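Local atomic coordinates of Rab GDP dissociation inhibitor alpha (Naegleria fowleri, PDB entry 6C87), a protein that probably binds GDP-bound, prenylated Rab GTPases, holding them inactive and drawing them out of membranes. Residues 202-207 with 333-338; 220-225 with 231-236; 316-319 with 323-326; 327-332 with 417-422. All coordinates share one frame; numbering follows the deposited sequence.

Contact 1. Residues 202-207 with 333-338; sequences TDDSYM and PQKQTG
The D204 carboxylate meets K335 at one edge: NZ reaches OD2 on the anti lone pair, the side turned away from OD1, in a salt bridge of 2.5 Å. The two side chains arrive from opposite directions. CG of D204 lies beside the backbone N (chi1 -68°), and the lysine stays extended beyond CG, its CE also nearing OD2. OD1 bonds H196, so each oxygen of this carboxylate has its own partner and the acid is probably kept ionised. Nearby, the Y206 ring carries CG of M207 over one face, 3.6 Å above the plane and offset toward the rim, while D203 O lies in plane at its edge. The D203 carboxylate serves its own chain: OD1 accepts from S205 OG on the syn side and from S205 N on the anti side (3.0 Å), the latter closing an Asx turn leading toward helix 206-209. Q334 makes the second approach across the contact, its NE2 3.0 Å from T202 O. Q334 N is bonded to D342. The contact is a small surface link between residues 202-204 and the weakly bonded helical turn at about 334-337 that follows strand 328-332. Helix 188-198 touches both segments, through T191 on M207, H196 on Q334 and D192 on P333 and K335, while Y206 packs on helix 177-184 and P333 on V119 of strand 111-121.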
loop_
_atom_site.group_PDB
_atom_site.type_symbol
_atom_site.label_atom_id
_atom_site.label_comp_id
_atom_site.label_asym_id
_atom_site.label_seq_id
_atom_site.Cartn_x
_atom_site.Cartn_y
_atom_site.Cartn_z
ATOM N N THR A 202 -12.469 3.847 -24.409
ATOM C CA THR A 202 -12.887 4.776 -25.445
ATOM C C THR A 202 -12.178 4.545 -26.767
ATOM O O THR A 202 -12.639 5.055 -27.792
ATOM C CB THR A 202 -12.640 6.213 -24.985
ATOM O OG1 THR A 202 -11.234 6.416 -24.820
ATOM C CG2 THR A 202 -13.321 6.451 -23.655
ATOM N N ASP A 203 -11.080 3.787 -26.765
ATOM C CA ASP A 203 -10.432 3.337 -27.988
ATOM C C ASP A 203 -9.795 1.979 -27.716
ATOM O O ASP A 203 -9.782 1.491 -26.583
ATOM C CB ASP A 203 -9.397 4.349 -28.499
ATOM C CG ASP A 203 -8.308 4.655 -27.482
ATOM O OD1 ASP A 203 -7.653 3.716 -26.981
ATOM O OD2 ASP A 203 -8.076 5.849 -27.213
ATOM N N ASP A 204 -9.224 1.386 -28.759
ATOM C CA ASP A 204 -8.722 0.022 -28.676
ATOM C C ASP A 204 -7.243 -0.073 -28.316
ATOM O O ASP A 204 -6.668 -1.160 -28.417
ATOM C CB ASP A 204 -8.984 -0.710 -29.991
ATOM C CG ASP A 204 -10.453 -0.950 -30.230
ATOM O OD1 ASP A 204 -11.220 -0.912 -29.241
ATOM O OD2 ASP A 204 -10.839 -1.194 -31.394
ATOM N N SER A 205 -6.623 1.015 -27.859
ATOM C CA SER A 205 -5.213 0.933 -27.497
ATOM C C SER A 205 -4.969 0.045 -26.279
ATOM O O SER A 205 -3.853 -0.460 -26.114
ATOM C CB SER A 205 -4.657 2.336 -27.252
ATOM O OG SER A 205 -5.336 2.968 -26.183
ATOM N N TYR A 206 -5.990 -0.184 -25.444
ATOM C CA TYR A 206 -5.827 -1.052 -24.282
ATOM C C TYR A 206 -5.442 -2.466 -24.686
ATOM O O TYR A 206 -4.835 -3.189 -23.886
ATOM C CB TYR A 206 -7.130 -1.113 -23.472
ATOM C CG TYR A 206 -8.202 -1.936 -24.161
ATOM C CD1 TYR A 206 -9.039 -1.365 -25.113
ATOM C CD2 TYR A 206 -8.356 -3.296 -23.882
ATOM C CE1 TYR A 206 -10.007 -2.122 -25.760
ATOM C CE2 TYR A 206 -9.316 -4.059 -24.531
ATOM C CZ TYR A 206 -10.142 -3.465 -25.468
ATOM O OH TYR A 206 -11.101 -4.214 -26.123
ATOM N N MET A 207 -5.781 -2.872 -25.914
ATOM C CA MET A 207 -5.550 -4.241 -26.356
ATOM C C MET A 207 -4.075 -4.615 -26.344
ATOM O O MET A 207 -3.752 -5.806 -26.298
ATOM C CB MET A 207 -6.108 -4.440 -27.766
ATOM C CG MET A 207 -7.621 -4.402 -27.878
ATOM S SD MET A 207 -8.137 -4.496 -29.610
ATOM C CE MET A 207 -9.910 -4.320 -29.457
ATOM N N PRO A 333 -20.069 2.762 -30.642
ATOM C CA PRO A 333 -18.625 2.554 -30.849
ATOM C C PRO A 333 -18.131 3.141 -32.170
ATOM O O PRO A 333 -18.818 3.095 -33.192
ATOM C CB PRO A 333 -18.477 1.027 -30.815
ATOM C CG PRO A 333 -19.712 0.538 -30.092
ATOM C CD PRO A 333 -20.796 1.492 -30.470
ATOM N N GLN A 334 -16.916 3.692 -32.143
ATOM C CA GLN A 334 -16.412 4.385 -33.322
ATOM C C GLN A 334 -16.286 3.441 -34.516
ATOM O O GLN A 334 -16.559 3.834 -35.658
ATOM C CB GLN A 334 -15.073 5.059 -33.013
ATOM C CG GLN A 334 -13.910 4.131 -32.740
ATOM C CD GLN A 334 -12.764 4.831 -32.032
ATOM O OE1 GLN A 334 -11.705 5.067 -32.620
ATOM N NE2 GLN A 334 -12.948 5.114 -30.748
ATOM N N LYS A 335 -15.890 2.188 -34.279
ATOM C CA LYS A 335 -15.772 1.254 -35.397
ATOM C C LYS A 335 -17.125 0.814 -35.942
ATOM O O LYS A 335 -17.170 0.220 -37.022
ATOM C CB LYS A 335 -14.915 0.045 -35.009
ATOM C CG LYS A 335 -13.424 0.355 -35.083
ATOM C CD LYS A 335 -12.562 -0.654 -34.350
ATOM C CE LYS A 335 -11.087 -0.268 -34.472
ATOM N NZ LYS A 335 -10.164 -1.238 -33.811
ATOM N N GLN A 336 -18.220 1.080 -35.233
ATOM C CA GLN A 336 -19.547 0.794 -35.758
ATOM C C GLN A 336 -20.145 1.956 -36.544
ATOM O O GLN A 336 -21.166 1.768 -37.213
ATOM C CB GLN A 336 -20.499 0.430 -34.605
ATOM C CG GLN A 336 -20.046 -0.761 -33.786
ATOM C CD GLN A 336 -20.153 -2.056 -34.564
ATOM O OE1 GLN A 336 -20.999 -2.190 -35.452
ATOM N NE2 GLN A 336 -19.273 -3.009 -34.262
ATOM N N THR A 337 -19.514 3.128 -36.525
ATOM C CA THR A 337 -20.063 4.333 -37.138
ATOM C C THR A 337 -19.143 4.976 -38.165
ATOM O O THR A 337 -19.488 6.040 -38.692
ATOM C CB THR A 337 -20.412 5.377 -36.066
ATOM O OG1 THR A 337 -19.269 5.612 -35.231
ATOM C CG2 THR A 337 -21.570 4.921 -35.222
ATOM N N GLY A 338 -17.991 4.374 -38.455
ATOM C CA GLY A 338 -17.019 4.940 -39.380
ATOM C C GLY A 338 -16.328 6.189 -38.874
ATOM O O GLY A 338 -16.049 7.097 -39.665
#

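Contact 2. Residues 220-225 with 231-236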
loop_
_atom_site.group_PDB
_atom_site.type_symbol
_atom_site.label_atom_id
_atom_site.label_comp_id
_atom_site.label_asym_id
_atom_site.label_seq_id
_atom_site.Cartn_x
_atom_site.Cartn_y
_atom_site.Cartn_z
ATOM N N ARG A 220 -15.918 -7.616 -14.776
ATOM C CA ARG A 220 -16.500 -8.095 -13.524
ATOM C C ARG A 220 -17.173 -6.960 -12.760
ATOM O O ARG A 220 -18.225 -7.157 -12.141
ATOM C CB ARG A 220 -15.432 -8.754 -12.649
ATOM C CG ARG A 220 -14.718 -9.942 -13.275
ATOM C CD ARG A 220 -15.440 -11.261 -13.055
ATOM N NE ARG A 220 -14.717 -12.361 -13.690
ATOM C CZ ARG A 220 -13.661 -12.968 -13.157
ATOM N NH1 ARG A 220 -13.204 -12.586 -11.974
ATOM N NH2 ARG A 220 -13.060 -13.956 -13.806
ATOM N N LEU A 221 -16.571 -5.773 -12.774
ATOM C CA LEU A 221 -17.193 -4.634 -12.116
ATOM C C LEU A 221 -18.557 -4.333 -12.721
ATOM O O LEU A 221 -19.531 -4.094 -11.993
ATOM C CB LEU A 221 -16.277 -3.417 -12.229
ATOM C CG LEU A 221 -16.816 -2.093 -11.700
ATOM C CD1 LEU A 221 -17.063 -2.179 -10.198
ATOM C CD2 LEU A 221 -15.842 -0.975 -12.039
ATOM N N TYR A 222 -18.642 -4.370 -14.055
ATOM C CA TYR A 222 -19.906 -4.146 -14.745
ATOM C C TYR A 222 -20.936 -5.195 -14.352
ATOM O O TYR A 222 -22.063 -4.859 -13.978
ATOM C CB TYR A 222 -19.670 -4.141 -16.263
ATOM C CG TYR A 222 -20.878 -3.770 -17.116
ATOM C CD1 TYR A 222 -21.964 -4.636 -17.237
ATOM C CD2 TYR A 222 -20.932 -2.565 -17.803
ATOM C CE1 TYR A 222 -23.069 -4.309 -18.001
ATOM C CE2 TYR A 222 -22.038 -2.231 -18.585
ATOM C CZ TYR A 222 -23.105 -3.106 -18.671
ATOM O OH TYR A 222 -24.212 -2.799 -19.432
ATOM N N GLU A 223 -20.554 -6.472 -14.404
ATOM C CA GLU A 223 -21.495 -7.545 -14.094
ATOM C C GLU A 223 -21.940 -7.503 -12.634
ATOM O O GLU A 223 -23.121 -7.723 -12.337
ATOM C CB GLU A 223 -20.857 -8.894 -14.428
ATOM C CG GLU A 223 -21.733 -10.102 -14.153
ATOM C CD GLU A 223 -20.972 -11.417 -14.253
ATOM O OE1 GLU A 223 -19.753 -11.437 -13.966
ATOM O OE2 GLU A 223 -21.598 -12.433 -14.623
ATOM N N ASP A 224 -21.018 -7.218 -11.711
ATOM C CA ASP A 224 -21.376 -7.137 -10.294
ATOM C C ASP A 224 -22.328 -5.975 -10.029
ATOM O O ASP A 224 -23.329 -6.130 -9.319
ATOM C CB ASP A 224 -20.116 -7.017 -9.433
ATOM C CG ASP A 224 -19.442 -8.361 -9.186
ATOM O OD1 ASP A 224 -18.206 -8.379 -9.006
ATOM O OD2 ASP A 224 -20.136 -9.403 -9.222
ATOM N N SER A 225 -22.015 -4.793 -10.571
ATOM C CA SER A 225 -22.892 -3.643 -10.386
ATOM C C SER A 225 -24.252 -3.883 -11.033
ATOM O O SER A 225 -25.296 -3.553 -10.454
ATOM C CB SER A 225 -22.227 -2.391 -10.953
ATOM O OG SER A 225 -21.021 -2.118 -10.263
ATOM N N LYS A 231 -31.334 -3.455 -13.734
ATOM C CA LYS A 231 -31.475 -3.081 -15.136
ATOM C C LYS A 231 -30.133 -2.748 -15.795
ATOM O O LYS A 231 -29.915 -3.084 -16.965
ATOM C CB LYS A 231 -32.455 -1.915 -15.236
ATOM N N SER A 232 -29.231 -2.088 -15.076
ATOM C CA SER A 232 -27.972 -1.619 -15.642
ATOM C C SER A 232 -26.968 -1.453 -14.508
ATOM O O SER A 232 -27.321 -1.606 -13.328
ATOM C CB SER A 232 -28.157 -0.291 -16.396
ATOM O OG SER A 232 -27.968 0.797 -15.506
ATOM N N PRO A 233 -25.690 -1.224 -14.827
ATOM C CA PRO A 233 -24.706 -0.964 -13.769
ATOM C C PRO A 233 -24.638 0.494 -13.335
ATOM O O PRO A 233 -23.799 0.831 -12.494
ATOM C CB PRO A 233 -23.388 -1.395 -14.425
ATOM C CG PRO A 233 -23.580 -1.030 -15.841
ATOM C CD PRO A 233 -25.031 -1.331 -16.146
ATOM N N TYR A 234 -25.472 1.369 -13.881
ATOM C CA TYR A 234 -25.311 2.805 -13.711
ATOM C C TYR A 234 -26.326 3.363 -12.713
ATOM O O TYR A 234 -27.471 2.907 -12.651
ATOM C CB TYR A 234 -25.469 3.524 -15.051
ATOM C CG TYR A 234 -24.409 3.218 -16.086
ATOM C CD1 TYR A 234 -23.119 3.720 -15.967
ATOM C CD2 TYR A 234 -24.713 2.447 -17.205
ATOM C CE1 TYR A 234 -22.155 3.451 -16.931
ATOM C CE2 TYR A 234 -23.763 2.160 -18.166
ATOM C CZ TYR A 234 -22.485 2.665 -18.032
ATOM O OH TYR A 234 -21.540 2.390 -19.001
ATOM N N VAL A 235 -25.887 4.340 -11.921
ATOM C CA VAL A 235 -26.771 5.157 -11.100
ATOM C C VAL A 235 -26.577 6.623 -11.494
ATOM O O VAL A 235 -25.597 6.997 -12.143
ATOM C CB VAL A 235 -26.524 4.965 -9.589
ATOM C CG1 VAL A 235 -26.673 3.504 -9.197
ATOM C CG2 VAL A 235 -25.170 5.520 -9.179
ATOM N N TYR A 236 -27.515 7.460 -11.045
ATOM C CA TYR A 236 -27.595 8.896 -11.348
ATOM C C TYR A 236 -28.297 9.532 -10.160
ATOM O O TYR A 236 -29.224 8.923 -9.605
ATOM C CB TYR A 236 -28.380 9.179 -12.634
ATOM C CG TYR A 236 -28.216 10.560 -13.255
ATOM C CD1 TYR A 236 -27.005 10.958 -13.804
ATOM C CD2 TYR A 236 -29.293 11.442 -13.340
ATOM C CE1 TYR A 236 -26.858 12.205 -14.399
ATOM C CE2 TYR A 236 -29.159 12.694 -13.936
ATOM C CZ TYR A 236 -27.935 13.066 -14.466
ATOM O OH TYR A 236 -27.768 14.301 -15.060
#
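S232 comes first to S225, the two carbonyl O atoms lying 4.0 Å apart. Its OG accepts from Y234 N at 3.0 Å, an ST turn that bends the chain into strand 234-237, and it also bonds V114 O. P233 then carries most of the contact. Its CG sits over one face of the Y222 ring, 3.5 Å from the centroid and 19° off the ring normal, a CH-pi contact. CD leans toward the phenol end, 3.6 Å from Y222 CZ, and CB packs on S225 CB. The tyrosine reaches this position with CG anti to its backbone N (chi1 -174°), which sends the ring from helix 212-229 toward the proline. Next along the chain, Y234 turns a face of its own ring to the same P233 CG, so that one methylene is approached by two aromatic faces. V235 and Y236 carry the strand onward, paired with 89-90 on one edge and 111-121 on the other. The Y222 hydroxyl finds its partner in S117 of strand 111-121. Helix 212-229 is therefore packed against the chain just ahead of strand 234-237 by dispersion and CH-pi attraction, while the polar ends of Y222 and S232 are satisfied by strand 111-121.

Contact 3. Residues 316-319 with 323-326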
loop_
_atom_site.group_PDB
_atom_site.type_symbol
_atom_site.label_atom_id
_atom_site.label_comp_id
_atom_site.label_asym_id
_atom_site.label_seq_id
_atom_site.Cartn_x
_atom_site.Cartn_y
_atom_site.Cartn_z
ATOM N N SER A 316 -40.755 13.398 -26.176
ATOM C CA SER A 316 -42.038 13.035 -25.593
ATOM C C SER A 316 -42.305 11.540 -25.735
ATOM O O SER A 316 -43.459 11.101 -25.758
ATOM C CB SER A 316 -43.156 13.851 -26.231
ATOM O OG SER A 316 -43.183 15.152 -25.677
ATOM N N HIS A 317 -41.239 10.750 -25.829
ATOM C CA HIS A 317 -41.349 9.321 -26.071
ATOM C C HIS A 317 -40.042 8.666 -25.659
ATOM O O HIS A 317 -38.990 9.304 -25.725
ATOM C CB HIS A 317 -41.644 9.034 -27.553
ATOM C CG HIS A 317 -40.564 9.496 -28.479
ATOM N ND1 HIS A 317 -39.426 8.758 -28.724
ATOM C CD2 HIS A 317 -40.441 10.628 -29.212
ATOM C CE1 HIS A 317 -38.647 9.416 -29.562
ATOM N NE2 HIS A 317 -39.241 10.553 -29.878
ATOM N N PRO A 318 -40.069 7.409 -25.241
ATOM C CA PRO A 318 -38.811 6.699 -25.013
ATOM C C PRO A 318 -38.110 6.437 -26.340
ATOM O O PRO A 318 -38.694 6.523 -27.422
ATOM C CB PRO A 318 -39.253 5.388 -24.356
ATOM C CG PRO A 318 -40.618 5.150 -24.935
ATOM C CD PRO A 318 -41.239 6.524 -25.085
ATOM N N VAL A 319 -36.832 6.101 -26.248
ATOM C CA VAL A 319 -36.085 5.786 -27.452
ATOM C C VAL A 319 -36.548 4.432 -27.978
ATOM O O VAL A 319 -36.717 3.473 -27.208
ATOM C CB VAL A 319 -34.580 5.813 -27.161
ATOM C CG1 VAL A 319 -33.802 5.548 -28.421
ATOM C CG2 VAL A 319 -34.191 7.168 -26.541
ATOM N N GLU A 323 -37.202 -0.728 -25.094
ATOM C CA GLU A 323 -38.258 -1.365 -24.307
ATOM C C GLU A 323 -38.882 -0.391 -23.312
ATOM O O GLU A 323 -39.110 -0.724 -22.149
ATOM C CB GLU A 323 -37.762 -2.633 -23.604
ATOM C CG GLU A 323 -37.545 -3.803 -24.565
ATOM C CD GLU A 323 -36.873 -4.998 -23.915
ATOM O OE1 GLU A 323 -36.985 -5.170 -22.682
ATOM O OE2 GLU A 323 -36.218 -5.764 -24.646
ATOM N N ASN A 324 -39.175 0.819 -23.796
ATOM C CA ASN A 324 -39.849 1.850 -23.007
ATOM C C ASN A 324 -39.040 2.256 -21.778
ATOM O O ASN A 324 -39.603 2.652 -20.752
ATOM C CB ASN A 324 -41.255 1.398 -22.603
ATOM C CG ASN A 324 -42.200 1.359 -23.784
ATOM O OD1 ASN A 324 -41.994 2.062 -24.772
ATOM N ND2 ASN A 324 -43.224 0.512 -23.707
ATOM N N ALA A 325 -37.718 2.154 -21.870
ATOM C CA ALA A 325 -36.854 2.587 -20.781
ATOM C C ALA A 325 -37.011 4.087 -20.532
ATOM O O ALA A 325 -37.054 4.889 -21.472
ATOM C CB ALA A 325 -35.396 2.247 -21.102
ATOM N N LYS A 326 -37.126 4.460 -19.257
ATOM C CA LYS A 326 -37.253 5.857 -18.868
ATOM C C LYS A 326 -35.911 6.500 -18.525
ATOM O O LYS A 326 -35.865 7.702 -18.237
ATOM C CB LYS A 326 -38.230 5.972 -17.696
ATOM C CG LYS A 326 -39.624 5.485 -18.060
ATOM C CD LYS A 326 -40.556 5.494 -16.862
ATOM C CE LYS A 326 -41.340 4.209 -16.802
ATOM N NZ LYS A 326 -40.442 3.024 -16.651
HETATM O O HOH W 1 -38.630 1.800 -26.331
HETATM O O HOH W 2 -35.357 5.399 -23.589
#
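This is a water-bridged contact within one surface loop, the connection from strand 302-315 to strand 328-332 of the large mixed sheet. The P318 ring and the N324 side chain run alongside each other in the same direction; P318 CG is 3.4 Å from N324 OD1, and P318 CB rests near A325 O and N324 CA. The polar backbone groups are joined through solvent. One water donates to V319 O at 2.7 Å and accepts from N324 N; another accepts from V319 N and donates to A325 O at 2.8 Å. V319 is thus tied through both its N-H and its C=O. E323 and N324 both have positive phi, the left-handed conformation that swings the chain back past P318, and T322 closes the turn further with a hydroxyl bond to V319 O. On the far side, K326 N bonds E115 and K326 O bonds S349, fastening the loop where it enters strand 328-332. H317 points its CB away from the returning segment, and its NE2 bonds P386 O. Because ND1 also donates to a carbonyl, the imidazole is probably doubly protonated. That second bond, from H317 ND1 to P318 O, measures 2.7 Å with an N-H...O angle of 168°, the oxygen close to the ring plane.

Contact 4. Residues 327-332 with 417-422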
loop_
_atom_site.group_PDB
_atom_site.type_symbol
_atom_site.label_atom_id
_atom_site.label_comp_id
_atom_site.label_asym_id
_atom_site.label_seq_id
_atom_site.Cartn_x
_atom_site.Cartn_y
_atom_site.Cartn_z
ATOM N N SER A 327 -34.831 5.726 -18.519
ATOM C CA SER A 327 -33.469 6.235 -18.422
ATOM C C SER A 327 -32.562 5.182 -19.036
ATOM O O SER A 327 -32.844 3.984 -18.936
ATOM C CB SER A 327 -33.051 6.526 -16.972
ATOM O OG SER A 327 -33.167 5.383 -16.127
ATOM N N SER A 328 -31.485 5.623 -19.686
ATOM C CA SER A 328 -30.704 4.653 -20.439
ATOM C C SER A 328 -29.322 5.192 -20.773
ATOM O O SER A 328 -29.146 6.383 -21.041
ATOM C CB SER A 328 -31.428 4.247 -21.726
ATOM O OG SER A 328 -30.818 3.109 -22.297
ATOM N N GLN A 329 -28.353 4.280 -20.773
ATOM C CA GLN A 329 -27.034 4.488 -21.355
ATOM C C GLN A 329 -27.018 3.864 -22.749
ATOM O O GLN A 329 -27.441 2.714 -22.918
ATOM C CB GLN A 329 -25.956 3.849 -20.477
ATOM C CG GLN A 329 -24.539 3.959 -21.020
ATOM C CD GLN A 329 -23.919 5.323 -20.774
ATOM O OE1 GLN A 329 -24.319 6.318 -21.377
ATOM N NE2 GLN A 329 -22.914 5.367 -19.901
ATOM N N ILE A 330 -26.527 4.614 -23.741
ATOM C CA ILE A 330 -26.444 4.148 -25.127
ATOM C C ILE A 330 -25.063 4.476 -25.677
ATOM O O ILE A 330 -24.701 5.654 -25.775
ATOM C CB ILE A 330 -27.525 4.789 -26.013
ATOM C CG1 ILE A 330 -28.877 4.816 -25.291
ATOM C CG2 ILE A 330 -27.634 4.024 -27.332
ATOM C CD1 ILE A 330 -29.957 5.512 -26.056
ATOM N N ILE A 331 -24.311 3.444 -26.068
ATOM C CA ILE A 331 -22.951 3.587 -26.594
ATOM C C ILE A 331 -22.946 3.385 -28.106
ATOM O O ILE A 331 -23.575 2.451 -28.620
ATOM C CB ILE A 331 -21.987 2.605 -25.906
ATOM C CG1 ILE A 331 -22.086 2.753 -24.389
ATOM C CG2 ILE A 331 -20.557 2.831 -26.378
ATOM C CD1 ILE A 331 -21.796 4.157 -23.921
ATOM N N PHE A 332 -22.242 4.266 -28.820
ATOM C CA PHE A 332 -22.051 4.172 -30.268
ATOM C C PHE A 332 -20.564 3.999 -30.554
ATOM O O PHE A 332 -19.834 4.992 -30.692
ATOM C CB PHE A 332 -22.610 5.411 -30.968
ATOM C CG PHE A 332 -24.099 5.547 -30.850
ATOM C CD1 PHE A 332 -24.671 6.027 -29.683
ATOM C CD2 PHE A 332 -24.931 5.192 -31.899
ATOM C CE1 PHE A 332 -26.049 6.147 -29.558
ATOM C CE2 PHE A 332 -26.310 5.314 -31.779
ATOM C CZ PHE A 332 -26.868 5.793 -30.603
ATOM N N ALA A 417 -16.295 13.674 -23.747
ATOM C CA ALA A 417 -17.624 13.392 -24.279
ATOM C C ALA A 417 -18.308 12.203 -23.610
ATOM O O ALA A 417 -19.532 12.076 -23.724
ATOM C CB ALA A 417 -17.538 13.145 -25.784
ATOM N N THR A 418 -17.565 11.341 -22.923
ATOM C CA THR A 418 -18.163 10.147 -22.340
ATOM C C THR A 418 -19.294 10.512 -21.386
ATOM O O THR A 418 -19.268 11.548 -20.711
ATOM C CB THR A 418 -17.112 9.316 -21.594
ATOM O OG1 THR A 418 -16.691 10.006 -20.407
ATOM C CG2 THR A 418 -15.900 9.070 -22.488
ATOM N N THR A 419 -20.295 9.633 -21.332
ATOM C CA THR A 419 -21.428 9.766 -20.428
ATOM C C THR A 419 -21.278 8.878 -19.193
ATOM O O THR A 419 -22.274 8.413 -18.630
ATOM C CB THR A 419 -22.734 9.453 -21.161
ATOM O OG1 THR A 419 -22.580 8.246 -21.919
ATOM C CG2 THR A 419 -23.085 10.575 -22.107
ATOM N N HIS A 420 -20.042 8.615 -18.776
ATOM C CA HIS A 420 -19.760 8.012 -17.482
ATOM C C HIS A 420 -18.558 8.740 -16.887
ATOM O O HIS A 420 -17.863 9.491 -17.576
ATOM C CB HIS A 420 -19.545 6.494 -17.588
ATOM C CG HIS A 420 -18.700 6.071 -18.748
ATOM N ND1 HIS A 420 -17.323 6.128 -18.725
ATOM C CD2 HIS A 420 -19.037 5.574 -19.962
ATOM C CE1 HIS A 420 -16.848 5.680 -19.874
ATOM N NE2 HIS A 420 -17.866 5.340 -20.643
ATOM N N PHE A 421 -18.320 8.530 -15.591
ATOM C CA PHE A 421 -17.466 9.438 -14.829
ATOM C C PHE A 421 -16.037 8.958 -14.604
ATOM O O PHE A 421 -15.294 9.647 -13.897
ATOM C CB PHE A 421 -18.108 9.739 -13.469
ATOM C CG PHE A 421 -18.936 10.995 -13.446
ATOM C CD1 PHE A 421 -18.334 12.244 -13.557
ATOM C CD2 PHE A 421 -20.313 10.933 -13.295
ATOM C CE1 PHE A 421 -19.094 13.414 -13.526
ATOM C CE2 PHE A 421 -21.082 12.100 -13.253
ATOM C CZ PHE A 421 -20.468 13.344 -13.376
ATOM N N GLU A 422 -15.620 7.826 -15.185
ATOM C CA GLU A 422 -14.299 7.272 -14.870
ATOM C C GLU A 422 -13.169 8.254 -15.184
ATOM O O GLU A 422 -12.249 8.441 -14.379
ATOM C CB GLU A 422 -14.059 5.974 -15.629
ATOM C CG GLU A 422 -12.973 5.150 -14.990
ATOM C CD GLU A 422 -12.530 4.003 -15.856
ATOM O OE1 GLU A 422 -11.573 3.304 -15.461
ATOM O OE2 GLU A 422 -13.131 3.809 -16.932
#
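T419 OG1 donates to Q329 OE1 at 2.7 Å, and the amide answers with a weak bond from Q329 NE2 to T419 O (3.4 Å). The glutamine stands on strand 328-332 of the large mixed sheet, between strands 111-121 and 343-349; the threonine belongs to the irregular loop leading from strand 409-411 of the parallel Rossmann-type sheet to helix 422-436. Both ends of one amide are therefore used by a single residue, the hydroxyl on OE1 and the carbonyl on NE2, which probably favours this rotation of the amide, though the second bond is weak. The hydroxyl comes to OE1 at a C=O...O angle of 118°, tilted 27° from the carbonyl plane. Q329 leaves the strand with CG trans to N and then bends at chi2 (79°), turning the amide across the threonine. All this lies in the protein interior: Q329 also touches F88 and Y234, and T419 packs on Y344 of the neighbouring strand. T418 O is bonded by K87 NZ, a further tie for the loop. Beyond the threonine, the H420 ring has T418 CB over one face, offset toward the rim. Q329 NE2 lies at the ring's edge, in its plane, 3.9 Å from H420 CD2.

Contact 4 joins the others. Its 327-332 segment follows directly on 323-326 of contact 3 and leads into 333-338 of contact 1. Contact 1 also touches it through space, T202 CG2 packing 3.9 Å from T418 CG2, although their centres are about 15 Å apart. Contact 2 meets it in the core: Y234 CZ lies 3.3 Å from Q329 NE2 and Y234 CE1 lies 4.1 Å from H420 CB, so the tyrosine next to P233 also lines the amide-threonine pair. Contact 3 remains peripheral, with nearest atoms about 14 Å from contact 1 and about 8 Å from contact 2. Together they run from the buried sheet to two surface elements.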